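PDB 3ETZ: adhesin A from Fusobacterium nucleatum, which probably mediates bacterial attachment to host cells as an elongated helical-hairpin adhesin that assembles into oligomers. Local coordinates for residues Phe29-Arg33 against Phe101-Gln105. The protein carries 1 engineered substitution. Numbering follows the deposited sequence.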
loop_
_atom_site.group_PDB
_atom_site.type_symbol
_atom_site.label_atom_id
_atom_site.label_comp_id
_atom_site.label_asym_id
_atom_site.label_seq_id
_atom_site.Cartn_x
_atom_site.Cartn_y
_atom_site.Cartn_z
ATOM N N PHE A 29 1.102 16.829 0.918
ATOM C CA PHE A 29 1.377 16.181 -0.352
ATOM C C PHE A 29 2.691 15.386 -0.284
ATOM O O PHE A 29 2.764 14.248 -0.766
ATOM C CB PHE A 29 1.465 17.209 -1.487
ATOM C CG PHE A 29 1.851 16.601 -2.812
ATOM C CD1 PHE A 29 0.887 16.088 -3.663
ATOM C CD2 PHE A 29 3.187 16.531 -3.192
ATOM C CE1 PHE A 29 1.249 15.501 -4.893
ATOM C CE2 PHE A 29 3.559 15.951 -4.412
ATOM C CZ PHE A 29 2.576 15.438 -5.261
ATOM N N ASN A 30 3.725 15.973 0.315
ATOM C CA ASN A 30 5.005 15.289 0.415
ATOM C C ASN A 30 4.872 14.019 1.258
ATOM O O ASN A 30 5.534 13.019 1.002
ATOM C CB ASN A 30 6.079 16.208 1.047
ATOM C CG ASN A 30 6.477 17.364 0.142
ATOM O OD1 ASN A 30 7.075 18.352 0.591
ATOM N ND2 ASN A 30 6.146 17.251 -1.126
ATOM N N GLU A 31 4.050 14.079 2.299
ATOM C CA GLU A 31 3.848 12.923 3.170
ATOM C C GLU A 31 3.136 11.800 2.386
ATOM O O GLU A 31 3.489 10.624 2.512
ATOM C CB GLU A 31 3.030 13.348 4.410
ATOM C CG GLU A 31 2.434 12.222 5.272
ATOM C CD GLU A 31 3.477 11.332 5.945
ATOM O OE1 GLU A 31 4.570 11.839 6.303
ATOM O OE2 GLU A 31 3.185 10.123 6.141
ATOM N N GLU A 32 2.157 12.165 1.574
ATOM C CA GLU A 32 1.421 11.175 0.769
ATOM C C GLU A 32 2.363 10.508 -0.239
ATOM O O GLU A 32 2.232 9.307 -0.552
ATOM C CB GLU A 32 0.268 11.835 0.021
ATOM C CG GLU A 32 -0.820 12.403 0.926
ATOM C CD GLU A 32 -1.744 13.384 0.187
ATOM O OE1 GLU A 32 -1.397 13.820 -0.940
ATOM O OE2 GLU A 32 -2.810 13.739 0.741
ATOM N N ARG A 33 3.334 11.289 -0.714
ATOM C CA ARG A 33 4.299 10.786 -1.680
ATOM C C ARG A 33 5.218 9.784 -1.014
ATOM O O ARG A 33 5.512 8.729 -1.585
ATOM C CB ARG A 33 5.128 11.940 -2.276
ATOM C CG ARG A 33 6.356 11.483 -3.073
ATOM C CD ARG A 33 7.075 12.676 -3.722
ATOM N NE ARG A 33 6.349 13.147 -4.900
ATOM C CZ ARG A 33 6.611 14.274 -5.561
ATOM N NH1 ARG A 33 7.594 15.082 -5.169
ATOM N NH2 ARG A 33 5.889 14.590 -6.627
ATOM N N PHE A 101 -2.457 7.953 -4.882
ATOM C CA PHE A 101 -1.489 9.037 -5.026
ATOM C C PHE A 101 -1.265 9.449 -6.485
ATOM O O PHE A 101 -0.993 10.628 -6.760
ATOM C CB PHE A 101 -0.139 8.682 -4.409
ATOM C CG PHE A 101 0.875 9.784 -4.545
ATOM C CD1 PHE A 101 0.767 10.944 -3.782
ATOM C CD2 PHE A 101 1.887 9.703 -5.503
ATOM C CE1 PHE A 101 1.651 12.016 -3.972
ATOM C CE2 PHE A 101 2.773 10.768 -5.701
ATOM C CZ PHE A 101 2.650 11.931 -4.928
ATOM N N GLU A 102 -1.344 8.495 -7.418
ATOM C CA GLU A 102 -1.154 8.844 -8.825
ATOM C C GLU A 102 -2.342 9.691 -9.264
ATOM O O GLU A 102 -2.163 10.708 -9.927
ATOM C CB GLU A 102 -1.024 7.589 -9.705
ATOM C CG GLU A 102 0.229 6.774 -9.406
ATOM C CD GLU A 102 0.386 5.542 -10.297
ATOM O OE1 GLU A 102 -0.641 4.939 -10.685
ATOM O OE2 GLU A 102 1.545 5.166 -10.588
ATOM N N LYS A 103 -3.549 9.291 -8.871
ATOM C CA LYS A 103 -4.739 10.054 -9.233
ATOM C C LYS A 103 -4.653 11.492 -8.696
ATOM O O LYS A 103 -4.747 12.447 -9.471
ATOM C CB LYS A 103 -6.014 9.378 -8.700
ATOM C CG LYS A 103 -6.372 8.057 -9.395
ATOM C CD LYS A 103 -7.713 7.491 -8.905
ATOM C CE LYS A 103 -8.882 8.407 -9.303
ATOM N NZ LYS A 103 -10.218 7.951 -8.789
ATOM N N ILE A 104 -4.459 11.656 -7.382
ATOM C CA ILE A 104 -4.383 13.000 -6.821
ATOM C C ILE A 104 -3.257 13.793 -7.488
ATOM O O ILE A 104 -3.376 14.997 -7.696
ATOM C CB ILE A 104 -4.197 12.982 -5.259
ATOM C CG1 ILE A 104 -4.390 14.393 -4.692
ATOM C CG2 ILE A 104 -2.809 12.515 -4.885
ATOM C CD1 ILE A 104 -4.438 14.470 -3.155
ATOM N N GLN A 105 -2.180 13.106 -7.850
ATOM C CA GLN A 105 -1.033 13.729 -8.506
ATOM C C GLN A 105 -1.432 14.226 -9.900
ATOM O O GLN A 105 -0.836 15.163 -10.437
ATOM C CB GLN A 105 0.093 12.711 -8.629
ATOM C CG GLN A 105 1.424 13.258 -9.075
ATOM C CD GLN A 105 2.516 12.208 -8.994
ATOM O OE1 GLN A 105 3.700 12.524 -9.018
ATOM N NE2 GLN A 105 2.117 10.946 -8.899
#
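Residues 29-33 and 101-105 are single turns of two long helices that run roughly antiparallel, their N-to-C directions 145° apart and their axes 11.0 Å from each other at closest approach. The spacing widens along the contact: the CA atoms of Glu32 and Phe101 are 6.8 Å apart, those of Phe29 and Gln105 8.8 Å. Phe101 is the centre of the contact, buried and directed at the opposite helix, where its ring enters between Phe29, Glu32 and Arg33. Its CZ touches Phe29 CZ at 3.5 Å; the two ring planes are inclined at 45° with centroids 5.2 Å apart, an oblique aromatic pair. Arg33 CA lies over a face of the Phe101 ring, 4.0 Å from its centroid, in a CH-pi contact, and Arg33 CB approaches Phe101 CZ at 3.6 Å. Helices 5-63 and 70-108 form the antiparallel helix-loop-helix hairpin of FadA, and this contact joins them near the C-terminal end of the shorter helix, far along the hairpin from the connecting loop. The flanks are looser. Ile104 CD1 meets Glu32 OE1 at 3.8 Å, while the Glu32 carboxylate is held within its own helix by a salt bridge from OE2 to Arg28. Across the aromatic pair from Ile104, Gln105 OE1 sits at the edge of the Arg33 guanidinium, 3.8 Å from Arg33 NH2, a polar approach too long for a hydrogen bond.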